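Eukaryotic peptide chain release factor GTP-binding subunit (Schizosaccharomyces pombe, PDB 1R5B) is the GTP-binding subunit of a eukaryotic translation release factor, akin to elongation factor Tu, with a P-loop GTP-binding domain followed by beta-rich domains. Local coordinates at residues M263-R268 with S328-D333; A272-P277 with G291-G296. All coordinates share one frame; numbering follows the deposited sequence.

Contact 1: residues M263-R268 with S328-D333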
loop_
_atom_site.group_PDB
_atom_site.type_symbol
_atom_site.label_atom_id
_atom_site.label_comp_id
_atom_site.label_asym_id
_atom_site.label_seq_id
_atom_site.Cartn_x
_atom_site.Cartn_y
_atom_site.Cartn_z
ATOM N N MET A 263 -3.113 -6.152 -2.244
ATOM C CA MET A 263 -3.639 -6.076 -0.876
ATOM C C MET A 263 -3.745 -4.646 -0.396
ATOM O O MET A 263 -2.810 -3.878 -0.456
ATOM C CB MET A 263 -2.629 -6.709 0.087
ATOM C CG MET A 263 -3.088 -7.874 0.762
ATOM S SD MET A 263 -1.883 -8.404 1.930
ATOM C CE MET A 263 -2.978 -8.315 3.326
ATOM N N THR A 264 -4.842 -4.353 0.226
ATOM C CA THR A 264 -5.146 -3.010 0.622
ATOM C C THR A 264 -4.984 -2.814 2.149
ATOM O O THR A 264 -4.600 -1.743 2.602
ATOM C CB THR A 264 -6.548 -2.756 0.111
ATOM O OG1 THR A 264 -6.590 -1.486 -0.514
ATOM C CG2 THR A 264 -7.547 -2.735 1.176
ATOM N N HIS A 265 -5.231 -3.858 2.926
ATOM C CA HIS A 265 -5.131 -3.761 4.377
ATOM C C HIS A 265 -3.686 -3.951 4.838
ATOM O O HIS A 265 -3.260 -5.066 5.035
ATOM C CB HIS A 265 -6.035 -4.810 5.008
ATOM C CG HIS A 265 -6.310 -4.594 6.458
ATOM N ND1 HIS A 265 -5.337 -4.698 7.432
ATOM C CD2 HIS A 265 -7.462 -4.309 7.104
ATOM C CE1 HIS A 265 -5.887 -4.481 8.616
ATOM N NE2 HIS A 265 -7.173 -4.240 8.443
ATOM N N LEU A 266 -2.936 -2.850 4.956
ATOM C CA LEU A 266 -1.605 -2.852 5.557
ATOM C C LEU A 266 -1.679 -2.143 6.926
ATOM O O LEU A 266 -2.014 -0.959 7.004
ATOM C CB LEU A 266 -0.606 -2.132 4.639
ATOM C CG LEU A 266 -0.503 -2.565 3.169
ATOM C CD1 LEU A 266 0.612 -1.843 2.474
ATOM C CD2 LEU A 266 -0.278 -4.003 3.029
ATOM N N GLU A 267 -1.357 -2.858 7.995
ATOM C CA GLU A 267 -1.608 -2.359 9.355
ATOM C C GLU A 267 -1.040 -0.986 9.684
ATOM O O GLU A 267 -1.734 -0.205 10.288
ATOM C CB GLU A 267 -1.113 -3.328 10.414
ATOM C CG GLU A 267 -1.771 -4.693 10.404
ATOM C CD GLU A 267 -3.278 -4.662 10.645
ATOM O OE1 GLU A 267 -3.816 -3.679 11.199
ATOM O OE2 GLU A 267 -3.913 -5.665 10.265
ATOM N N ARG A 268 0.207 -0.689 9.320
ATOM C CA ARG A 268 0.760 0.625 9.632
ATOM C C ARG A 268 -0.054 1.734 8.973
ATOM O O ARG A 268 -0.311 2.765 9.590
ATOM C CB ARG A 268 2.229 0.750 9.215
ATOM C CG ARG A 268 3.177 -0.112 10.046
ATOM C CD ARG A 268 4.645 -0.006 9.666
ATOM N NE ARG A 268 4.871 -0.317 8.255
ATOM C CZ ARG A 268 5.950 0.034 7.571
ATOM N NH1 ARG A 268 6.931 0.700 8.151
ATOM N NH2 ARG A 268 6.049 -0.284 6.288
ATOM N N SER A 328 -17.871 1.508 7.839
ATOM C CA SER A 328 -16.475 1.955 7.913
ATOM C C SER A 328 -15.674 1.638 6.649
ATOM O O SER A 328 -16.083 0.822 5.836
ATOM C CB SER A 328 -15.767 1.345 9.138
ATOM O OG SER A 328 -15.376 0.003 8.897
ATOM N N SER A 329 -14.527 2.295 6.509
ATOM C CA SER A 329 -13.637 2.088 5.372
ATOM C C SER A 329 -12.197 2.326 5.766
ATOM O O SER A 329 -11.925 2.983 6.748
ATOM C CB SER A 329 -14.004 3.034 4.231
ATOM O OG SER A 329 -15.177 2.596 3.585
ATOM N N ILE A 330 -11.271 1.810 4.974
ATOM C CA ILE A 330 -9.844 1.945 5.258
ATOM C C ILE A 330 -9.095 2.449 4.038
ATOM O O ILE A 330 -9.663 2.541 2.940
ATOM C CB ILE A 330 -9.270 0.589 5.705
ATOM C CG1 ILE A 330 -9.408 -0.467 4.603
ATOM C CG2 ILE A 330 -9.979 0.096 6.974
ATOM C CD1 ILE A 330 -8.336 -1.531 4.665
ATOM N N CYS A 331 -7.822 2.779 4.234
ATOM C CA CYS A 331 -6.924 3.099 3.137
ATOM C C CYS A 331 -7.108 2.115 1.978
ATOM O O CYS A 331 -7.188 0.887 2.182
ATOM C CB CYS A 331 -5.471 3.057 3.620
ATOM S SG CYS A 331 -5.082 1.559 4.582
ATOM N N GLY A 332 -7.165 2.663 0.771
ATOM C CA GLY A 332 -7.281 1.882 -0.449
ATOM C C GLY A 332 -8.718 1.767 -0.932
ATOM O O GLY A 332 -8.970 1.254 -2.012
ATOM N N ASP A 333 -9.663 2.238 -0.133
ATOM C CA ASP A 333 -11.061 2.246 -0.524
ATOM C C ASP A 333 -11.399 3.555 -1.215
ATOM O O ASP A 333 -10.906 4.617 -0.824
ATOM C CB ASP A 333 -11.970 2.094 0.693
ATOM C CG ASP A 333 -11.862 0.732 1.338
ATOM O OD1 ASP A 333 -11.229 -0.180 0.766
ATOM O OD2 ASP A 333 -12.400 0.484 2.428
#

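Contact 2: residues A272-P277 with G291-G296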
loop_
_atom_site.group_PDB
_atom_site.type_symbol
_atom_site.label_atom_id
_atom_site.label_comp_id
_atom_site.label_asym_id
_atom_site.label_seq_id
_atom_site.Cartn_x
_atom_site.Cartn_y
_atom_site.Cartn_z
ATOM N N ALA A 272 -2.474 4.582 10.697
ATOM C CA ALA A 272 -2.004 5.931 10.518
ATOM C C ALA A 272 -3.187 6.895 10.572
ATOM O O ALA A 272 -4.339 6.489 10.402
ATOM C CB ALA A 272 -1.311 6.056 9.161
ATOM N N PRO A 273 -2.910 8.177 10.752
ATOM C CA PRO A 273 -3.977 9.195 10.686
ATOM C C PRO A 273 -4.731 9.150 9.362
ATOM O O PRO A 273 -4.117 8.933 8.327
ATOM C CB PRO A 273 -3.213 10.518 10.798
ATOM C CG PRO A 273 -1.888 10.162 11.435
ATOM C CD PRO A 273 -1.576 8.761 10.994
ATOM N N PHE A 274 -6.039 9.352 9.399
ATOM C CA PHE A 274 -6.882 9.370 8.205
ATOM C C PHE A 274 -6.403 10.455 7.234
ATOM O O PHE A 274 -6.110 11.586 7.643
ATOM C CB PHE A 274 -8.339 9.619 8.628
ATOM C CG PHE A 274 -9.338 9.697 7.486
ATOM C CD1 PHE A 274 -9.621 8.588 6.705
ATOM C CD2 PHE A 274 -10.037 10.872 7.238
ATOM C CE1 PHE A 274 -10.563 8.655 5.662
ATOM C CE2 PHE A 274 -10.989 10.941 6.203
ATOM C CZ PHE A 274 -11.242 9.838 5.417
ATOM N N ILE A 275 -6.305 10.088 5.961
ATOM C CA ILE A 275 -6.004 11.007 4.874
ATOM C C ILE A 275 -6.820 10.606 3.645
ATOM O O ILE A 275 -6.737 9.473 3.212
ATOM C CB ILE A 275 -4.520 10.948 4.514
ATOM C CG1 ILE A 275 -3.653 11.300 5.741
ATOM C CG2 ILE A 275 -4.243 11.894 3.325
ATOM C CD1 ILE A 275 -2.161 11.124 5.538
ATOM N N MET A 276 -7.603 11.532 3.095
ATOM C CA MET A 276 -8.392 11.292 1.879
ATOM C C MET A 276 -8.484 12.586 1.083
ATOM O O MET A 276 -9.269 13.457 1.436
ATOM C CB MET A 276 -9.820 10.805 2.186
ATOM C CG MET A 276 -10.632 10.510 0.913
ATOM S SD MET A 276 -12.411 10.403 1.066
ATOM C CE MET A 276 -12.834 11.958 0.891
ATOM N N PRO A 277 -7.693 12.713 0.023
ATOM C CA PRO A 277 -7.864 13.817 -0.927
ATOM C C PRO A 277 -9.258 13.801 -1.543
ATOM O O PRO A 277 -9.773 12.731 -1.855
ATOM C CB PRO A 277 -6.803 13.534 -1.993
ATOM C CG PRO A 277 -5.799 12.635 -1.320
ATOM C CD PRO A 277 -6.570 11.832 -0.341
ATOM N N GLY A 291 -13.588 10.399 -2.774
ATOM C CA GLY A 291 -12.147 10.259 -2.861
ATOM C C GLY A 291 -11.660 8.881 -2.465
ATOM O O GLY A 291 -12.446 8.022 -2.064
ATOM N N LYS A 292 -10.352 8.676 -2.591
ATOM C CA LYS A 292 -9.706 7.411 -2.224
ATOM C C LYS A 292 -8.953 7.647 -0.927
ATOM O O LYS A 292 -8.143 8.551 -0.848
ATOM C CB LYS A 292 -8.729 6.967 -3.325
ATOM C CG LYS A 292 -8.122 5.536 -3.188
ATOM C CD LYS A 292 -6.752 5.431 -3.917
ATOM C CE LYS A 292 -6.263 3.985 -4.065
ATOM N NZ LYS A 292 -4.792 3.803 -4.441
ATOM N N ILE A 293 -9.214 6.828 0.080
ATOM C CA ILE A 293 -8.518 6.948 1.355
ATOM C C ILE A 293 -7.054 6.539 1.163
ATOM O O ILE A 293 -6.777 5.443 0.714
ATOM C CB ILE A 293 -9.191 6.095 2.420
ATOM C CG1 ILE A 293 -10.658 6.498 2.549
ATOM C CG2 ILE A 293 -8.478 6.279 3.747
ATOM C CD1 ILE A 293 -11.474 5.601 3.471
ATOM N N GLU A 294 -6.129 7.452 1.447
ATOM C CA GLU A 294 -4.695 7.179 1.286
ATOM C C GLU A 294 -4.059 6.607 2.537
ATOM O O GLU A 294 -3.079 5.871 2.454
ATOM C CB GLU A 294 -3.951 8.440 0.872
ATOM C CG GLU A 294 -4.379 8.960 -0.492
ATOM C CD GLU A 294 -4.142 7.972 -1.623
ATOM O OE1 GLU A 294 -3.207 7.132 -1.558
ATOM O OE2 GLU A 294 -4.904 8.064 -2.598
ATOM N N ALA A 295 -4.634 6.921 3.685
ATOM C CA ALA A 295 -4.137 6.414 4.938
ATOM C C ALA A 295 -5.259 6.376 5.942
ATOM O O ALA A 295 -6.188 7.172 5.879
ATOM C CB ALA A 295 -3.015 7.338 5.455
ATOM N N GLY A 296 -5.144 5.459 6.889
ATOM C CA GLY A 296 -5.972 5.434 8.080
ATOM C C GLY A 296 -7.329 4.839 7.819
ATOM O O GLY A 296 -7.521 4.098 6.860
HETATM O O HOH W 1 -8.547 10.933 -3.625
#

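Contact 1: residues M263-R268 with S328-D333
Ile330 carries its side chain across to the 263-268 segment from the last position of strand 325-330. Its CB points toward that segment, and CG1 takes the crowded position between the backbone N and the carbonyl carbon (chi1 62°), while CG2 stays beside the N. From CG1 the chain runs on to CD1, which does the touching: it lies 3.8 Å from Thr264 CG2, the two side chains crossing obliquely, and 4.0 Å from His265 CB, close beside the imidazole. The His265 and Ile330 side chains cross at about a right angle, and CD1 comes to the ring obliquely. A long branched chain suits this place, since a single methyl at its tip meets two residues at once. The arrangement joins two domains of an elongation-factor-Tu-like protein: Thr264 and His265 link two helices at the end of the GTP-binding domain, whereas Ile330 opens a type II turn, Ile330 to Asp333, on the following beta domain. Within that turn Asp333 OD2 accepts a nearly straight bond (171°) from Ile330 N at 3.1 Å, from above the carboxylate plane. Gly332 has phi 97°, a backbone shape that glycine adopts readily, and Thr264 OG1 lies 3.4 Å from Gly332 CA, where any CB would collide with the hydroxyl. Cys331 SG comes within 3.9 Å of Thr264 O, and the cysteine side chain also touches Val270 of helix 267-270.

Contact 2: residues A272-P277 with G291-G296
The two backbones run antiparallel, their end-to-end directions 169° apart, and Ile275 faces Ala295 as a hydrogen-bonded pair. This is the open end of a beta hairpin, strands 275-283 and 287-292, in the beta domain that follows the GTP-binding domain, and here the register is broken by a classic beta bulge: Glu294 and Ala295 both face Ile275. Ile275 O takes both bulge amides, from Glu294 N at 2.8 Å, in the carbonyl plane, and more weakly from Ala295 N. In return Ile275 N gives its hydrogen to Ala295 O at 2.9 Å, meeting it from above the carbonyl plane.

Side chains divide between two faces. On one, Phe274 starts away from the 291-296 segment, but with CG anti to the backbone N (chi1 179°) its ring comes back to it, so that CE1 lies 3.7 Å from Ile293 CG2; Ile293 CD1 sits at the ring edge, in plane, and the two side chains cross at about a right angle. Met276 extends along the same face until it bends at chi3, passing SD and CE over Gly291. Glycine suits that position, because a CB would clash with Pro277 O. These apolar groups continue onto Leu352 and Val335 of neighbouring strands. On the face with Ile275, CD1 of that residue rests 3.9 Å from Ala295 CB, a methyl small enough to sit 3.5 Å from Pro273 O, and Met445 of helix 443-446 covers Ile275. Pro277 presents CD to Glu294 CG at 3.6 Å, the methylene stem of the acid serving as an apolar surface. Beyond the bulge, one water joins the strands, donating to Pro277 O and accepting from Lys292 N, which lies 3.1 Å from the water oxygen.

Overall arrangement
From the N terminus the chain first builds the GTP-binding domain, whose central sheet includes strand 42-50, and leaves it through 263-268. After helix 267-270 it enters the beta domain as 272-277, turns through the hairpin and returns as 291-296, closing the short loop of contact 2. Only after further strands does 328-333 come back to meet 263-268, so contact 1 closes a wider loop that wholly contains contact 2. The centres are about 9 Å apart and the two contacts touch: Ile293 pairs its backbone with Gly332 and Asp333. Contact 2 joins the two arms of the hairpin at its open end, while contact 1 ties the same sheet to the GTP-binding domain.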